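Local coordinates for protein AP endonuclease, family 2 (Brucella melitensis biovar Abortus, PDB 3NGF) that probably isomerises hydroxypyruvate, as a manganese-binding TIM-barrel enzyme of the hyi family related to AP endonucleases, at residues G80-S85 with E131-A136; I97-A102 with A137-P142. All coordinates share one frame; numbering follows the deposited sequence. Where two conformers were deposited one is given.

Both contacts tie helix 122-140 to the piece of chain that runs from the loop after strand 63-68 into helix 88-104, and their centres lie 14 Å apart on the same side of the chain's centre. Along the sequence the segments alternate: 80-85, then 97-102, then 131-136, then 137-142, the last two adjoining, on helix 122-140 and its C-terminal end. Contact 1 brings the loop ahead of helix 88-104 against helix 122-140 through a hydrogen bond and a water; contact 2 joins the two helices themselves by leucine packing. Together they join two consecutive outer helices, and the loop leading into the first, on the outside of the eight-stranded parallel barrel.

Contact 1: residues G80-S85 with E131-A136; sequences GMAAIS and ENFRYA
The ring of Phe133 meets Ala82 at its edge, near the ring plane, where CE1 lies 3.9 Å from Ala82 CB; Phe129 of the same helix stacks on this ring. Ala82 O lies almost in the plane of the Asn132 amide, and the bond from Asn132 ND2 to Ala82 O is short and nearly straight, 2.8 Å with an N-H...O angle of 168°. Seen from the acceptor, the donor stands above the carbonyl plane, 35° out of it. Asn132 CG sits anti to its own carbonyl carbon (chi1 -80°), which sends the amide from the helix out to the loop.

A water 2.8 Å from Asn132 ND2 accepts from that same nitrogen and donates to Met81 O at 2.9 Å and to Ile84 O at 2.8 Å. ND2 thus serves two acceptors, and the pair of bonds fixes the rotation of the amide. Met81 O also receives the Ile84 N-H, closing a type I beta turn. Phe133 continues inward to Val147 and Val149 of strand 146-149, its side chain about 8 Å from that of the manganese ligand Glu150. Here a side-chain amide holds a beta turn in the loop between strand 63-68 and helix 88-104 against helix 122-140, on the outside of a TIM barrel.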
ATOM      1  N   GLY A  80      -5.641   7.711   9.409  1.00 13.86           N
ATOM      2  CA  GLY A  80      -4.790   8.704   8.739  1.00 11.89           C
ATOM      3  C   GLY A  80      -5.262  10.122   9.011  1.00 12.42           C
ATOM      4  O   GLY A  80      -6.351  10.326   9.519  1.00 13.22           O
ATOM      5  N   MET A  81      -4.434  11.102   8.672  0.50 12.09           N
ATOM      6  CA  MET A  81      -4.819  12.503   8.865  0.50 13.03           C
ATOM      7  C   MET A  81      -4.400  13.434   7.732  0.50 12.92           C
ATOM      8  O   MET A  81      -4.590  14.655   7.841  0.50 13.40           O
ATOM      9  CB  MET A  81      -4.209  13.009  10.156  0.50 13.57           C
ATOM     10  CG  MET A  81      -2.712  13.143  10.061  0.50 13.14           C
ATOM     11  SD  MET A  81      -1.999  13.040  11.692  0.50 13.68           S
ATOM     12  CE  MET A  81      -2.269  11.312  12.095  0.50 11.85           C
ATOM     13  N   ALA A  82      -3.863  12.886   6.640  1.00 12.28           N
ATOM     14  CA  ALA A  82      -3.348  13.737   5.528  1.00 12.66           C
ATOM     15  C   ALA A  82      -4.386  14.730   5.000  1.00 13.04           C
ATOM     16  O   ALA A  82      -4.021  15.829   4.593  1.00 13.21           O
ATOM     17  CB  ALA A  82      -2.797  12.920   4.370  1.00 11.92           C
ATOM     18  N   ALA A  83      -5.672  14.371   5.058  1.00 13.94           N
ATOM     19  CA  ALA A  83      -6.738  15.245   4.533  1.00 14.96           C
ATOM     20  C   ALA A  83      -7.545  15.964   5.613  1.00 15.61           C
ATOM     21  O   ALA A  83      -8.628  16.450   5.323  1.00 16.76           O
ATOM     22  CB  ALA A  83      -7.702  14.444   3.605  1.00 15.15           C
ATOM     23  N   ILE A  84      -7.042  16.031   6.845  1.00 15.03           N
ATOM     24  CA  ILE A  84      -7.810  16.630   7.948  1.00 15.72           C
ATOM     25  C   ILE A  84      -7.207  17.956   8.384  1.00 16.46           C
ATOM     26  O   ILE A  84      -6.155  17.999   9.031  1.00 16.23           O
ATOM     27  CB  ILE A  84      -7.920  15.667   9.147  1.00 15.39           C
ATOM     28  CG1 ILE A  84      -8.676  14.391   8.727  1.00 15.98           C
ATOM     29  CG2 ILE A  84      -8.638  16.323  10.310  1.00 16.43           C
ATOM     30  CD1 ILE A  84      -8.864  13.354   9.854  1.00 17.30           C
ATOM     31  N   SER A  85      -7.886  19.047   8.035  0.50 17.42           N
ATOM     32  CA  SER A  85      -7.413  20.382   8.387  0.50 18.09           C
ATOM     33  C   SER A  85      -7.163  20.490   9.879  0.50 18.24           C
ATOM     34  O   SER A  85      -7.955  19.993  10.693  0.50 18.68           O
ATOM     35  CB  SER A  85      -8.421  21.443   7.965  0.50 19.34           C
ATOM     36  OG  SER A  85      -7.933  22.737   8.283  0.50 20.86           O
ATOM     37  N   GLU A 131      -1.411  20.177   0.627  1.00 12.95           N
ATOM     38  CA  GLU A 131      -0.330  20.728   1.412  1.00 13.16           C
ATOM     39  C   GLU A 131       0.489  19.635   2.055  1.00 12.07           C
ATOM     40  O   GLU A 131       1.729  19.726   2.071  1.00 12.76           O
ATOM     41  CB  GLU A 131      -0.833  21.655   2.514  1.00 14.51           C
ATOM     42  CG  GLU A 131      -1.471  22.939   1.987  1.00 16.36           C
ATOM     43  CD  GLU A 131      -0.644  23.725   0.965  1.00 22.13           C
ATOM     44  OE1 GLU A 131       0.610  23.712   0.977  1.00 22.60           O
ATOM     45  OE2 GLU A 131      -1.285  24.419   0.134  1.00 28.53           O
ATOM     46  N   ASN A 132      -0.190  18.635   2.616  1.00 11.37           N
ATOM     47  CA  ASN A 132       0.503  17.562   3.340  1.00 11.45           C
ATOM     48  C   ASN A 132       1.338  16.656   2.424  1.00 10.24           C
ATOM     49  O   ASN A 132       2.493  16.279   2.735  1.00 10.29           O
ATOM     50  CB  ASN A 132      -0.482  16.742   4.199  1.00 11.74           C
ATOM     51  CG  ASN A 132      -0.827  17.436   5.529  1.00 11.70           C
ATOM     52  OD1 ASN A 132       0.001  18.172   6.111  1.00 13.01           O
ATOM     53  ND2 ASN A 132      -2.046  17.198   6.023  1.00 12.29           N
ATOM     54  N   PHE A 133       0.752  16.317   1.285  1.00 11.22           N
ATOM     55  CA  PHE A 133       1.440  15.515   0.263  1.00 10.41           C
ATOM     56  C   PHE A 133       2.607  16.281  -0.331  1.00 10.93           C
ATOM     57  O   PHE A 133       3.648  15.708  -0.582  1.00 10.46           O
ATOM     58  CB  PHE A 133       0.448  15.002  -0.804  1.00 10.54           C
ATOM     59  CG  PHE A 133      -0.064  13.606  -0.498  1.00 11.34           C
ATOM     60  CD1 PHE A 133      -0.909  13.360   0.584  1.00 10.41           C
ATOM     61  CD2 PHE A 133       0.367  12.537  -1.244  1.00 11.32           C
ATOM     62  CE1 PHE A 133      -1.326  12.069   0.896  1.00 10.79           C
ATOM     63  CE2 PHE A 133      -0.053  11.261  -0.960  1.00 11.42           C
ATOM     64  CZ  PHE A 133      -0.889  11.014   0.116  1.00  9.52           C
ATOM     65  N   ARG A 134       2.463  17.584  -0.551  1.00 10.82           N
ATOM     66  CA  ARG A 134       3.621  18.365  -1.009  1.00 12.10           C
ATOM     67  C   ARG A 134       4.762  18.369   0.006  1.00 11.42           C
ATOM     68  O   ARG A 134       5.946  18.230  -0.387  1.00 12.52           O
ATOM     69  CB  ARG A 134       3.225  19.801  -1.334  1.00 12.89           C
ATOM     70  CG  ARG A 134       2.491  19.940  -2.629  1.00 13.96           C
ATOM     71  CD  ARG A 134       2.030  21.375  -2.881  1.00 16.12           C
ATOM     72  NE  ARG A 134       1.310  21.462  -4.150  1.00 16.43           N
ATOM     73  CZ  ARG A 134       0.611  22.516  -4.564  1.00 19.57           C
ATOM     74  NH1 ARG A 134       0.490  23.613  -3.800  1.00 20.00           N
ATOM     75  NH2 ARG A 134       0.006  22.472  -5.737  1.00 19.38           N
ATOM     76  N   TYR A 135       4.427  18.541   1.292  1.00 11.18           N
ATOM     77  CA  TYR A 135       5.436  18.521   2.361  1.00 12.15           C
ATOM     78  C   TYR A 135       6.128  17.158   2.367  1.00 11.62           C
ATOM     79  O   TYR A 135       7.350  17.068   2.374  1.00 11.66           O
ATOM     80  CB  TYR A 135       4.834  18.787   3.737  1.00 12.81           C
ATOM     81  CG  TYR A 135       5.856  18.679   4.852  1.00 14.18           C
ATOM     82  CD1 TYR A 135       6.646  19.785   5.216  1.00 18.15           C
ATOM     83  CD2 TYR A 135       6.060  17.480   5.521  1.00 13.93           C
ATOM     84  CE1 TYR A 135       7.588  19.682   6.218  1.00 21.27           C
ATOM     85  CE2 TYR A 135       6.994  17.371   6.509  1.00 17.53           C
ATOM     86  CZ  TYR A 135       7.770  18.468   6.857  1.00 21.50           C
ATOM     87  OH  TYR A 135       8.706  18.327   7.853  1.00 21.66           O
ATOM     88  N   ALA A 136       5.346  16.085   2.325  1.00 10.31           N
ATOM     89  CA  ALA A 136       5.928  14.750   2.369  1.00  9.52           C
ATOM     90  C   ALA A 136       6.844  14.517   1.157  1.00 10.49           C
ATOM     91  O   ALA A 136       7.922  13.952   1.285  1.00 11.98           O
ATOM     92  CB  ALA A 136       4.803  13.685   2.411  1.00  9.59           C
TER
HETATM   93  O   HOH W   1      -3.500  17.295   8.435  1.00 12.03           O

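Contact 2: residues I97-A102 with A137-P142; sequences IALHYA and ADKLAP
Leu99 turns its CG anti to the backbone N (chi1 -178°), whereas Leu140 holds its CG anti to the carbonyl carbon (chi1 -61°), and these two settings carry one methyl from each helix into the gap between them. Leu99 CD1 and Leu140 CD2 meet there at 3.8 Å, and the two leucines lie alongside one another, pointing opposite ways. The other branch of Leu99 serves the neighbouring residue: its CD2 approaches Lys139 O at 4.2 Å and Lys139 CE at 4.5 Å. One leucine therefore spans two successive residues, one methyl on apolar carbon and the other beside a backbone carbonyl and the aliphatic part of a lysine.

The closest CA atoms, those of Leu99 and Leu140, are 7.3 Å apart, and Leu99 fills much of the interval, reaching both side chains and a backbone carbonyl. Lys139 lies at the margin of the contact, and its NZ makes a long, weak ion pair with Asp96, a turn earlier on the helix of Leu99. Toward the barrel, Leu140 and Ala102 both touch Leu110, which places strand 109-111 beneath the pair of helices. Tyr101 of helix 88-104 also touches Ala50 of helix 50-59 and Phe67 of strand 63-68.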
ATOM      1  N   ILE A  97       9.082  10.403  11.441  1.00 14.50           N
ATOM      2  CA  ILE A  97       9.053   9.087  12.033  1.00 13.63           C
ATOM      3  C   ILE A  97       9.054   8.031  10.930  1.00 12.69           C
ATOM      4  O   ILE A  97       9.862   7.104  10.959  1.00 11.50           O
ATOM      5  CB  ILE A  97       7.801   8.901  12.929  1.00 14.15           C
ATOM      6  CG1 ILE A  97       7.866   9.818  14.163  1.00 16.06           C
ATOM      7  CG2 ILE A  97       7.681   7.443  13.400  1.00 12.87           C
ATOM      8  CD1 ILE A  97       6.613   9.736  15.046  1.00 18.16           C
ATOM      9  N   ALA A  98       8.172   8.203   9.939  1.00 11.25           N
ATOM     10  CA  ALA A  98       8.147   7.302   8.767  1.00 11.06           C
ATOM     11  C   ALA A  98       9.493   7.253   8.006  1.00 11.49           C
ATOM     12  O   ALA A  98       9.946   6.174   7.628  1.00 11.27           O
ATOM     13  CB  ALA A  98       7.012   7.706   7.822  1.00  9.74           C
ATOM     14  N   LEU A  99      10.120   8.413   7.830  1.00 12.08           N
ATOM     15  CA  LEU A  99      11.422   8.548   7.149  1.00 12.51           C
ATOM     16  C   LEU A  99      12.512   7.791   7.901  1.00 12.92           C
ATOM     17  O   LEU A  99      13.300   7.068   7.266  1.00 11.93           O
ATOM     18  CB  LEU A  99      11.800  10.032   6.936  1.00 13.47           C
ATOM     19  CG  LEU A  99      13.106  10.369   6.200  1.00 15.46           C
ATOM     20  CD1 LEU A  99      13.189   9.662   4.839  1.00 14.82           C
ATOM     21  CD2 LEU A  99      13.298  11.902   6.043  1.00 17.99           C
ATOM     22  N   HIS A 100      12.552   7.928   9.226  1.00 12.95           N
ATOM     23  CA  HIS A 100      13.503   7.170  10.063  1.00 13.47           C
ATOM     24  C   HIS A 100      13.430   5.678   9.781  1.00 12.96           C
ATOM     25  O   HIS A 100      14.450   5.039   9.524  1.00 11.88           O
ATOM     26  CB  HIS A 100      13.288   7.427  11.569  1.00 14.82           C
ATOM     27  CG  HIS A 100      14.025   6.470  12.450  1.00 15.29           C
ATOM     28  ND1 HIS A 100      15.398   6.508  12.610  1.00 16.89           N
ATOM     29  CD2 HIS A 100      13.589   5.422  13.196  1.00 18.75           C
ATOM     30  CE1 HIS A 100      15.770   5.530  13.420  1.00 19.98           C
ATOM     31  NE2 HIS A 100      14.694   4.863  13.799  1.00 18.92           N
ATOM     32  N   TYR A 101      12.208   5.130   9.779  1.00 11.78           N
ATOM     33  CA  TYR A 101      12.030   3.729   9.459  1.00 11.95           C
ATOM     34  C   TYR A 101      12.335   3.404   8.001  1.00 11.00           C
ATOM     35  O   TYR A 101      12.955   2.374   7.708  1.00 11.03           O
ATOM     36  CB  TYR A 101      10.599   3.273   9.805  1.00 11.80           C
ATOM     37  CG  TYR A 101      10.389   2.962  11.252  1.00 12.25           C
ATOM     38  CD1 TYR A 101      10.229   3.984  12.192  1.00 13.62           C
ATOM     39  CD2 TYR A 101      10.323   1.647  11.701  1.00 14.59           C
ATOM     40  CE1 TYR A 101      10.033   3.706  13.521  1.00 15.13           C
ATOM     41  CE2 TYR A 101      10.117   1.359  13.026  1.00 16.22           C
ATOM     42  CZ  TYR A 101       9.976   2.386  13.939  1.00 17.31           C
ATOM     43  OH  TYR A 101       9.785   2.091  15.263  1.00 19.82           O
ATOM     44  N   ALA A 102      11.925   4.268   7.085  1.00 10.05           N
ATOM     45  CA  ALA A 102      12.201   4.039   5.653  1.00 10.25           C
ATOM     46  C   ALA A 102      13.695   3.978   5.355  1.00 10.92           C
ATOM     47  O   ALA A 102      14.139   3.113   4.616  1.00 10.65           O
ATOM     48  CB  ALA A 102      11.537   5.109   4.778  1.00  9.64           C
ATOM     49  N   ALA A 137       6.378  14.937  -0.019  1.00 10.22           N
ATOM     50  CA  ALA A 137       7.129  14.779  -1.259  1.00 10.14           C
ATOM     51  C   ALA A 137       8.449  15.486  -1.114  1.00 11.14           C
ATOM     52  O   ALA A 137       9.476  14.949  -1.472  1.00 11.02           O
ATOM     53  CB  ALA A 137       6.335  15.339  -2.465  1.00 10.73           C
ATOM     54  N   ASP A 138       8.416  16.694  -0.563  1.00 10.95           N
ATOM     55  CA  ASP A 138       9.633  17.521  -0.481  1.00 12.71           C
ATOM     56  C   ASP A 138      10.655  16.952   0.494  1.00 13.06           C
ATOM     57  O   ASP A 138      11.881  17.068   0.272  1.00 13.21           O
ATOM     58  CB  ASP A 138       9.260  18.950  -0.104  1.00 13.34           C
ATOM     59  CG  ASP A 138       8.532  19.713  -1.229  1.00 16.98           C
ATOM     60  OD1 ASP A 138       8.525  19.287  -2.405  1.00 16.81           O
ATOM     61  OD2 ASP A 138       7.979  20.784  -0.912  1.00 20.06           O
ATOM     62  N   LYS A 139      10.157  16.377   1.584  1.00 14.01           N
ATOM     63  CA  LYS A 139      11.011  15.783   2.617  1.00 14.41           C
ATOM     64  C   LYS A 139      11.586  14.460   2.148  1.00 13.15           C
ATOM     65  O   LYS A 139      12.719  14.120   2.496  1.00 13.67           O
ATOM     66  CB  LYS A 139      10.214  15.570   3.908  1.00 15.40           C
ATOM     67  CG  LYS A 139      10.066  16.834   4.746  1.00 21.06           C
ATOM     68  CD  LYS A 139      11.411  17.258   5.389  1.00 25.78           C
ATOM     69  CE  LYS A 139      11.939  16.162   6.370  1.00 28.77           C
ATOM     70  NZ  LYS A 139      13.265  16.430   7.016  1.00 31.82           N
ATOM     71  N   LEU A 140      10.809  13.718   1.354  1.00 11.89           N
ATOM     72  CA  LEU A 140      11.222  12.385   0.894  1.00 11.76           C
ATOM     73  C   LEU A 140      12.096  12.381  -0.384  1.00 11.44           C
ATOM     74  O   LEU A 140      12.857  11.433  -0.602  1.00 11.84           O
ATOM     75  CB  LEU A 140       9.999  11.502   0.695  1.00 11.36           C
ATOM     76  CG  LEU A 140       9.146  11.265   1.969  1.00 13.52           C
ATOM     77  CD1 LEU A 140       7.921  10.354   1.655  1.00 14.28           C
ATOM     78  CD2 LEU A 140       9.934  10.775   3.148  1.00 18.46           C
ATOM     79  N   ALA A 141      11.961  13.407  -1.221  1.00 11.68           N
ATOM     80  CA  ALA A 141      12.676  13.474  -2.523  1.00 11.25           C
ATOM     81  C   ALA A 141      14.200  13.353  -2.394  1.00 11.72           C
ATOM     82  O   ALA A 141      14.818  12.709  -3.231  1.00 11.92           O
ATOM     83  CB  ALA A 141      12.293  14.779  -3.319  1.00 11.65           C
ATOM     84  N   PRO A 142      14.806  13.950  -1.352  1.00 12.80           N
ATOM     85  CA  PRO A 142      16.264  13.839  -1.193  1.00 13.10           C
ATOM     86  C   PRO A 142      16.764  12.408  -1.018  1.00 13.24           C
ATOM     87  O   PRO A 142      17.966  12.122  -1.219  1.00 13.85           O
ATOM     88  CB  PRO A 142      16.543  14.645   0.076  1.00 14.49           C
ATOM     89  CG  PRO A 142      15.450  15.665   0.112  1.00 14.10           C
ATOM     90  CD  PRO A 142      14.235  14.961  -0.434  1.00 13.23           C
TER